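Local structure of phosphoribosylaminoimidazole carboxylase (Treponema denticola, 5C5D) at residues 13-16 / 17-21; 64-67 / 68-72; 117-120 / 121-124. The protein catalyses the reversible carboxylation of 5-aminoimidazole ribonucleotide with carbon dioxide to 4-carboxy-5-aminoimidazole ribonucleotide, a step of de novo purine biosynthesis. The protein carries 1 engineered substitution. All coordinates share one frame; numbering follows the deposited sequence. Where two conformers were deposited one is given.

Contact 1: residues 13-16 / 17-21; sequences SDMG and HAEKI
Gly16 meets the next turn of its helix through the carbonyl: Lys20 N donates to Gly16 O over 3.2 Å, and Lys20 CG lies 3.6 Å from the same oxygen. Met15 is joined to Glu19 in the same way, Glu19 N donating to Met15 O over 2.8 Å with an N-H...O angle of 151°. In the conformer given for Glu19, a first torsion of -73° sets CG beside the backbone N and so against the carbonyl that its own N-H uses. Its carboxylate then passes Gly16 CA and crosses the bent Met15 chain, but a second conformer was deposited and these carboxylate contacts are doubtful. Before these two bonds comes the one from Ala18 N to Asp14 O, with an N-H...O angle of 169°. Together the three i to i+4 bonds mark the first turn of helix 15-27, which connects strands 4-9 and 31-36 in a beta-alpha-beta unit. Within the same turn His17 CB packs 3.4 Å from Asp14 O. His17 N donates to a water at 3.3 Å, which in turn donates weakly to Ser13 O, linking the residue before the N-cap to the helix. The imidazole is directed elsewhere, through NE2 to Cys87 O. Asp14, a substrate-binding residue, occupies the N-cap position, yet its carboxylate does not cap the helix; OD2 instead takes the N-H of Ser11, another substrate-binding residue. Met15 packs on Leu157 of a second subunit, whereas Ala18 is buried against Ile7, Met9 and Ile65 of the sheet.

Contact 2: residues 64-67 / 68-72; sequences TIAG and RSNAL
Ala66 and Leu72 face each other across a chain reversal, both CB atoms directed at the opposite segment and 3.9 Å apart. The end-to-end directions of 64-67 and 68-72 differ by 157°, which makes the reversal nearly complete. With a first torsion of -176°, which swings CG to the far side from the backbone N, the Leu72 side chain reaches back along the strand until CD2 lies 3.8 Å from Ile65 O. Asn70 reaches the Ala66 methyl from another direction, placing OD1 3.5 Å from Ala66 CB. Its amide is fixed from outside: OD1 caps a backbone N at the start of the following helix, while ND2 donates to Ser73 OG and Ser102 OG. At the bend, one water bridges the backbone by donating to Ala66 O at 2.8 Å and to Arg68 O at 2.7 Å. Gly67 and Ser69, both substrate-binding residues, lie within this turn. Arg68 extends away toward other chains, bonding Met105 O of a third subunit and forming a salt bridge to Glu116 of a second. Residues 64-72 link central strand 60-65, hydrogen-bonded between strands 4-9 and 84-86, to helix 72-79.

Contact 3: residues 117-120 / 121-124; sequences PKNA and ALLA
Asn119 O accepts from Leu123 N at 2.9 Å, one of four consecutive i to i+4 backbone bonds that join the two segments into the first turns of helix 117-129. Leu122 N to Lys118 O and Ala124 N to Ala120 O each measure 3.0 Å. The bond from Ala121 N to Pro117 O is longer, at 3.2 Å, but fairly straight, with an N-H...O angle of 163°. Pro117, whose ring nitrogen carries no hydrogen, occupies the first residue of the helix, where no intrahelical donor is required.

The amide of Asn119 points across a subunit boundary. OD1 accepts from Gly108 N and ND2 donates to Pro106 O, both of a fourth subunit, so the two ends of the group are satisfied by main-chain atoms and its rotation is fixed.

Outward from the backbone, the CB atoms of the second segment rest on carbonyl oxygens of the turn before. Leu123 CB lies 3.4 Å from Asn119 O, Leu122 CB 3.6 Å from Lys118 O and Ala124 CB 3.5 Å from Ala120 O. One methyl of Leu122, CD2, comes to 4.3 Å from Asn119 OD1, a loose contact. Lys118, Asn119, Leu122 and Leu123 pack respectively on Ser107, Ile109, Ser110 and Ala112 of the fourth subunit.

Loops of the same chain add to the packing, Ala120 touching Cys87, Leu122 touching Phe28 and Leu123 touching Val114. Within its own chain the helix also packs on two regular elements: Pro117 and Ala121 meet helix 15-27 at Lys20, Ile21 and Glu24, while Ala120, Leu123 and Ala124 pack on Ile85 of strand 84-86.

From the N terminus the three contacts follow in series; none nests in or crosses another, and each joins adjoining residues, closing just a local turn. Contact 1 begins helix 15-27 after strand 4-9, contact 2 reverses the chain after strand 60-65, and contact 3 starts helix 117-129. Contact 1 touches both others. Toward contact 2, His17 CD2 lies 3.6 Å from Ile65 CG2, tying helix to sheet; toward contact 3, Ile21 CG1 lies 3.5 Å from Pro117 CB, pairing two helices. Contacts 2 and 3 do not meet, their nearest atoms being about 7 Å apart. Substrate-binding residues Asp14, Gly67 and Ser69 fall in contacts 1 and 2.

Contact 1: residues 13-16 / 17-21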
ATOM      1  N   SER D  13     -15.123  19.608 -14.090  1.00 27.63           N
ATOM      2  CA  SER D  13     -13.930  19.850 -13.295  1.00 28.98           C
ATOM      3  C   SER D  13     -12.710  19.218 -13.952  1.00 26.53           C
ATOM      4  O   SER D  13     -11.575  19.580 -13.610  1.00 25.80           O
ATOM      5  CB  SER D  13     -14.108  19.318 -11.866  1.00 32.08           C
ATOM      6  OG  SER D  13     -14.224  17.902 -11.835  1.00 37.60           O
ATOM      7  N   ASP D  14     -12.942  18.278 -14.882  1.00 24.16           N
ATOM      8  CA  ASP D  14     -11.869  17.586 -15.604  1.00 22.44           C
ATOM      9  C   ASP D  14     -11.419  18.282 -16.887  1.00 22.62           C
ATOM     10  O   ASP D  14     -10.626  17.715 -17.638  1.00 22.54           O
ATOM     11  CB  ASP D  14     -12.285  16.146 -16.004  1.00 32.31           C
ATOM     12  CG  ASP D  14     -12.849  15.307 -14.848  1.00 35.86           C
ATOM     13  OD1 ASP D  14     -12.162  15.217 -13.819  1.00 30.78           O
ATOM     14  OD2 ASP D  14     -13.941  14.664 -15.021  1.00 35.78           O
ATOM     15  N   MET D  15     -11.888  19.493 -17.153  1.00 20.31           N
ATOM     16  CA  MET D  15     -11.720  20.088 -18.477  1.00 22.49           C
ATOM     17  C   MET D  15     -10.236  20.297 -18.811  1.00 24.74           C
ATOM     18  O   MET D  15      -9.814  20.066 -19.944  1.00 24.61           O
ATOM     19  CB  MET D  15     -12.501  21.401 -18.561  1.00 26.36           C
ATOM     20  CG  MET D  15     -12.415  22.137 -19.883  1.00 26.52           C
ATOM     21  SD  MET D  15     -13.046  21.178 -21.297  1.00 37.04           S
ATOM     22  CE  MET D  15     -14.768  21.024 -20.863  1.00 34.20           C
ATOM     23  N   GLY D  16      -9.439  20.678 -17.822  1.00 23.71           N
ATOM     24  CA  GLY D  16      -8.019  20.904 -18.067  1.00 23.76           C
ATOM     25  C   GLY D  16      -7.301  19.664 -18.570  1.00 24.58           C
ATOM     26  O   GLY D  16      -6.456  19.729 -19.459  1.00 26.05           O
ATOM     27  N   HIS D  17      -7.647  18.522 -17.990  1.00 21.18           N
ATOM     28  CA  HIS D  17      -7.114  17.225 -18.381  1.00 18.41           C
ATOM     29  C   HIS D  17      -7.543  16.872 -19.796  1.00 19.51           C
ATOM     30  O   HIS D  17      -6.736  16.496 -20.639  1.00 19.95           O
ATOM     31  CB  HIS D  17      -7.597  16.189 -17.360  1.00 19.11           C
ATOM     32  CG  HIS D  17      -6.994  14.839 -17.512  1.00 18.80           C
ATOM     33  ND1 HIS D  17      -5.718  14.548 -17.079  1.00 20.05           N
ATOM     34  CD2 HIS D  17      -7.502  13.679 -17.992  1.00 22.72           C
ATOM     35  CE1 HIS D  17      -5.464  13.270 -17.304  1.00 22.19           C
ATOM     36  NE2 HIS D  17      -6.538  12.716 -17.849  1.00 23.52           N
ATOM     37  N   ALA D  18      -8.818  17.072 -20.072  1.00 20.18           N
ATOM     38  CA  ALA D  18      -9.331  16.844 -21.423  1.00 19.77           C
ATOM     39  C   ALA D  18      -8.619  17.736 -22.445  1.00 22.35           C
ATOM     40  O   ALA D  18      -8.337  17.305 -23.563  1.00 23.08           O
ATOM     41  CB  ALA D  18     -10.822  17.089 -21.463  1.00 23.29           C
ATOM     42  N   GLU D  19      -8.344  18.990 -22.084  1.00 22.23           N
ATOM     43  CA  GLU D  19      -7.700  19.912 -23.006  0.55 24.59           C
ATOM     44  C   GLU D  19      -6.287  19.467 -23.351  1.00 22.49           C
ATOM     45  O   GLU D  19      -5.816  19.681 -24.479  1.00 25.88           O
ATOM     46  CB  GLU D  19      -7.675  21.331 -22.414  0.55 25.88           C
ATOM     47  CG  GLU D  19      -9.043  21.997 -22.422  0.55 29.47           C
ATOM     48  CD  GLU D  19      -9.079  23.331 -21.679  0.55 30.14           C
ATOM     49  OE1 GLU D  19      -8.317  23.521 -20.702  0.55 29.50           O
ATOM     50  OE2 GLU D  19      -9.882  24.188 -22.084  0.55 33.34           O
ATOM     51  N   LYS D  20      -5.597  18.854 -22.397  1.00 20.75           N
ATOM     52  CA  LYS D  20      -4.261  18.342 -22.672  1.00 19.98           C
ATOM     53  C   LYS D  20      -4.312  17.273 -23.719  1.00 22.35           C
ATOM     54  O   LYS D  20      -3.435  17.194 -24.581  1.00 22.86           O
ATOM     55  CB  LYS D  20      -3.597  17.787 -21.424  1.00 21.78           C
ATOM     56  CG  LYS D  20      -3.098  18.880 -20.506  1.00 31.51           C
ATOM     57  CD  LYS D  20      -2.469  18.302 -19.283  1.00 37.93           C
ATOM     58  CE  LYS D  20      -1.780  19.367 -18.501  1.00 50.49           C
ATOM     59  NZ  LYS D  20      -0.740  18.729 -17.692  1.00 59.78           N
ATOM     60  N   ILE D  21      -5.339  16.435 -23.648  1.00 21.08           N
ATOM     61  CA  ILE D  21      -5.489  15.385 -24.636  1.00 21.24           C
ATOM     62  C   ILE D  21      -5.831  15.980 -25.990  1.00 22.47           C
ATOM     63  O   ILE D  21      -5.266  15.599 -27.008  1.00 21.11           O
ATOM     64  CB  ILE D  21      -6.580  14.375 -24.225  1.00 19.23           C
ATOM     65  CG1 ILE D  21      -6.198  13.739 -22.901  1.00 19.68           C
ATOM     66  CG2 ILE D  21      -6.759  13.290 -25.308  1.00 18.67           C
ATOM     67  CD1 ILE D  21      -7.318  12.899 -22.263  1.00 21.87           C
TER
HETATM   68  O   HOH W   1      -8.377  19.283 -14.900  1.00 37.27           O

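Contact 2: residues 64-67 / 68-72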
ATOM      1  N   THR D  64     -12.192   8.314 -22.274  1.00 15.46           N
ATOM      2  CA  THR D  64     -13.081   8.566 -21.153  1.00 15.89           C
ATOM      3  C   THR D  64     -12.323   8.967 -19.902  1.00 16.09           C
ATOM      4  O   THR D  64     -11.360   8.336 -19.501  1.00 18.10           O
ATOM      5  CB  THR D  64     -13.937   7.333 -20.886  1.00 20.37           C
ATOM      6  OG1 THR D  64     -13.061   6.186 -20.831  1.00 19.40           O
ATOM      7  CG2 THR D  64     -14.980   7.189 -22.001  1.00 22.00           C
ATOM      8  N   ILE D  65     -12.757  10.086 -19.348  1.00 16.49           N
ATOM      9  CA  ILE D  65     -12.098  10.734 -18.210  1.00 15.82           C
ATOM     10  C   ILE D  65     -13.013  10.840 -17.005  1.00 19.09           C
ATOM     11  O   ILE D  65     -13.978  11.564 -17.052  1.00 21.21           O
ATOM     12  CB  ILE D  65     -11.681  12.155 -18.572  1.00 17.88           C
ATOM     13  CG1 ILE D  65     -10.744  12.140 -19.787  1.00 18.86           C
ATOM     14  CG2 ILE D  65     -10.963  12.837 -17.424  1.00 18.43           C
ATOM     15  CD1 ILE D  65     -10.627  13.537 -20.416  1.00 19.63           C
ATOM     16  N   ALA D  66     -12.718  10.125 -15.927  1.00 17.42           N
ATOM     17  CA  ALA D  66     -13.533  10.230 -14.735  1.00 17.69           C
ATOM     18  C   ALA D  66     -12.656  10.052 -13.513  1.00 19.17           C
ATOM     19  O   ALA D  66     -11.860   9.112 -13.458  1.00 20.23           O
ATOM     20  CB  ALA D  66     -14.631   9.214 -14.735  1.00 21.01           C
ATOM     21  N   GLY D  67     -12.825  10.954 -12.547  1.00 19.31           N
ATOM     22  CA  GLY D  67     -12.074  10.857 -11.314  1.00 21.73           C
ATOM     23  C   GLY D  67     -12.746   9.969 -10.293  1.00 22.00           C
ATOM     24  O   GLY D  67     -13.815   9.393 -10.535  1.00 21.83           O
ATOM     25  N   ARG D  68     -12.108   9.869  -9.128  1.00 19.24           N
ATOM     26  CA  ARG D  68     -12.597   9.025  -8.059  1.00 19.50           C
ATOM     27  C   ARG D  68     -12.814   7.647  -8.599  1.00 20.99           C
ATOM     28  O   ARG D  68     -11.989   7.184  -9.382  1.00 20.30           O
ATOM     29  CB  ARG D  68     -13.838   9.648  -7.439  1.00 20.29           C
ATOM     30  CG  ARG D  68     -13.483  10.988  -6.873  1.00 27.09           C
ATOM     31  CD  ARG D  68     -14.610  11.585  -6.057  1.00 32.74           C
ATOM     32  NE  ARG D  68     -14.103  12.726  -5.314  1.00 41.09           N
ATOM     33  CZ  ARG D  68     -14.772  13.368  -4.367  1.00 50.34           C
ATOM     34  NH1 ARG D  68     -15.999  12.989  -4.042  1.00 53.00           N
ATOM     35  NH2 ARG D  68     -14.203  14.395  -3.750  1.00 53.68           N
ATOM     36  N   SER D  69     -13.865   6.958  -8.185  1.00 19.11           N
ATOM     37  CA  SER D  69     -14.145   5.648  -8.741  1.00 16.99           C
ATOM     38  C   SER D  69     -14.668   5.792 -10.166  1.00 21.85           C
ATOM     39  O   SER D  69     -15.758   6.325 -10.402  1.00 23.25           O
ATOM     40  CB  SER D  69     -15.145   4.911  -7.868  1.00 20.00           C
ATOM     41  OG  SER D  69     -15.432   3.628  -8.393  1.00 20.76           O
ATOM     42  N   ASN D  70     -13.868   5.335 -11.116  1.00 17.95           N
ATOM     43  CA  ASN D  70     -14.195   5.496 -12.519  1.00 19.40           C
ATOM     44  C   ASN D  70     -15.177   4.445 -13.015  1.00 19.87           C
ATOM     45  O   ASN D  70     -14.785   3.308 -13.303  1.00 20.36           O
ATOM     46  CB  ASN D  70     -12.928   5.433 -13.343  1.00 19.34           C
ATOM     47  CG  ASN D  70     -13.185   5.502 -14.849  1.00 19.56           C
ATOM     48  OD1 ASN D  70     -14.301   5.757 -15.312  1.00 20.15           O
ATOM     49  ND2 ASN D  70     -12.128   5.289 -15.615  1.00 17.22           N
ATOM     50  N   ALA D  71     -16.442   4.829 -13.102  1.00 17.91           N
ATOM     51  CA  ALA D  71     -17.472   3.979 -13.699  1.00 19.82           C
ATOM     52  C   ALA D  71     -17.725   4.364 -15.153  1.00 19.42           C
ATOM     53  O   ALA D  71     -18.297   3.581 -15.904  1.00 20.57           O
ATOM     54  CB  ALA D  71     -18.760   4.081 -12.918  1.00 25.29           C
ATOM     55  N   LEU D  72     -17.295   5.547 -15.570  1.00 17.56           N
ATOM     56  CA  LEU D  72     -17.587   6.015 -16.943  1.00 19.45           C
ATOM     57  C   LEU D  72     -16.910   5.176 -18.009  1.00 18.56           C
ATOM     58  O   LEU D  72     -17.525   4.851 -19.021  1.00 19.10           O
ATOM     59  CB  LEU D  72     -17.152   7.465 -17.098  1.00 19.43           C
ATOM     60  CG  LEU D  72     -17.467   8.132 -18.433  1.00 20.70           C
ATOM     61  CD1 LEU D  72     -18.947   8.255 -18.677  1.00 21.04           C
ATOM     62  CD2 LEU D  72     -16.831   9.511 -18.454  1.00 23.30           C
TER
HETATM   63  O   HOH W   2     -10.391   7.796 -11.508  1.00 16.48           O

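Contact 3: residues 117-120 / 121-124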
ATOM      1  N   PRO D 117      -2.101  12.120 -20.358  1.00 19.08           N
ATOM      2  CA  PRO D 117      -2.931  12.643 -21.446  1.00 17.83           C
ATOM      3  C   PRO D 117      -2.235  12.682 -22.801  1.00 18.69           C
ATOM      4  O   PRO D 117      -2.877  12.353 -23.805  1.00 18.77           O
ATOM      5  CB  PRO D 117      -3.294  14.057 -20.969  1.00 24.15           C
ATOM      6  CG  PRO D 117      -2.532  14.303 -19.731  1.00 28.70           C
ATOM      7  CD  PRO D 117      -2.100  13.005 -19.178  1.00 23.01           C
ATOM      8  N   LYS D 118      -0.955  13.039 -22.863  1.00 17.80           N
ATOM      9  CA  LYS D 118      -0.280  13.036 -24.157  1.00 20.20           C
ATOM     10  C   LYS D 118      -0.199  11.620 -24.706  1.00 20.88           C
ATOM     11  O   LYS D 118      -0.207  11.436 -25.930  1.00 17.15           O
ATOM     12  CB  LYS D 118       1.125  13.645 -24.054  1.00 22.33           C
ATOM     13  CG  LYS D 118       1.125  15.150 -23.850  1.00 28.96           C
ATOM     14  CD  LYS D 118       2.539  15.693 -23.919  1.00 33.17           C
ATOM     15  CE  LYS D 118       2.580  17.163 -23.594  1.00 41.46           C
ATOM     16  NZ  LYS D 118       3.974  17.683 -23.619  1.00 47.76           N
ATOM     17  N   ASN D 119      -0.096  10.628 -23.811  1.00 17.75           N
ATOM     18  CA  ASN D 119       0.007   9.225 -24.228  1.00 17.98           C
ATOM     19  C   ASN D 119      -1.345   8.702 -24.638  1.00 19.84           C
ATOM     20  O   ASN D 119      -1.419   7.848 -25.488  1.00 18.30           O
ATOM     21  CB  ASN D 119       0.626   8.352 -23.127  1.00 18.98           C
ATOM     22  CG  ASN D 119       2.139   8.526 -23.062  1.00 21.28           C
ATOM     23  OD1 ASN D 119       2.741   8.978 -24.033  1.00 23.07           O
ATOM     24  ND2 ASN D 119       2.758   8.212 -21.920  1.00 19.55           N
ATOM     25  N   ALA D 120      -2.420   9.232 -24.074  1.00 18.42           N
ATOM     26  CA  ALA D 120      -3.731   8.794 -24.543  1.00 17.62           C
ATOM     27  C   ALA D 120      -3.926   9.263 -25.996  1.00 19.37           C
ATOM     28  O   ALA D 120      -4.447   8.538 -26.859  1.00 18.22           O
ATOM     29  CB  ALA D 120      -4.855   9.319 -23.644  1.00 17.68           C
ATOM     30  N   ALA D 121      -3.481  10.473 -26.292  1.00 17.47           N
ATOM     31  CA  ALA D 121      -3.546  10.989 -27.666  1.00 19.09           C
ATOM     32  C   ALA D 121      -2.662  10.200 -28.613  1.00 19.40           C
ATOM     33  O   ALA D 121      -3.074   9.875 -29.729  1.00 19.28           O
ATOM     34  CB  ALA D 121      -3.151  12.444 -27.693  1.00 20.38           C
ATOM     35  N   LEU D 122      -1.451   9.875 -28.175  1.00 18.05           N
ATOM     36  CA  LEU D 122      -0.537   9.107 -29.012  1.00 19.96           C
ATOM     37  C   LEU D 122      -1.063   7.713 -29.279  1.00 17.45           C
ATOM     38  O   LEU D 122      -0.985   7.230 -30.423  1.00 17.79           O
ATOM     39  CB  LEU D 122       0.851   9.033 -28.348  1.00 17.74           C
ATOM     40  CG  LEU D 122       1.949   8.279 -29.099  1.00 17.95           C
ATOM     41  CD1 LEU D 122       2.253   8.894 -30.449  1.00 19.00           C
ATOM     42  CD2 LEU D 122       3.208   8.202 -28.234  1.00 18.30           C
ATOM     43  N   LEU D 123      -1.626   7.076 -28.255  1.00 15.31           N
ATOM     44  CA  LEU D 123      -2.197   5.751 -28.459  1.00 16.62           C
ATOM     45  C   LEU D 123      -3.329   5.843 -29.456  1.00 17.68           C
ATOM     46  O   LEU D 123      -3.448   4.998 -30.338  1.00 17.12           O
ATOM     47  CB  LEU D 123      -2.713   5.141 -27.153  1.00 17.02           C
ATOM     48  CG  LEU D 123      -3.557   3.854 -27.292  1.00 14.94           C
ATOM     49  CD1 LEU D 123      -2.765   2.724 -27.886  1.00 15.92           C
ATOM     50  CD2 LEU D 123      -4.110   3.443 -25.943  1.00 17.31           C
ATOM     51  N   ALA D 124      -4.194   6.838 -29.300  1.00 18.70           N
ATOM     52  CA  ALA D 124      -5.302   6.978 -30.258  1.00 17.93           C
ATOM     53  C   ALA D 124      -4.739   7.109 -31.682  1.00 18.12           C
ATOM     54  O   ALA D 124      -5.216   6.462 -32.634  1.00 16.39           O
ATOM     55  CB  ALA D 124      -6.163   8.158 -29.923  1.00 20.02           C
TER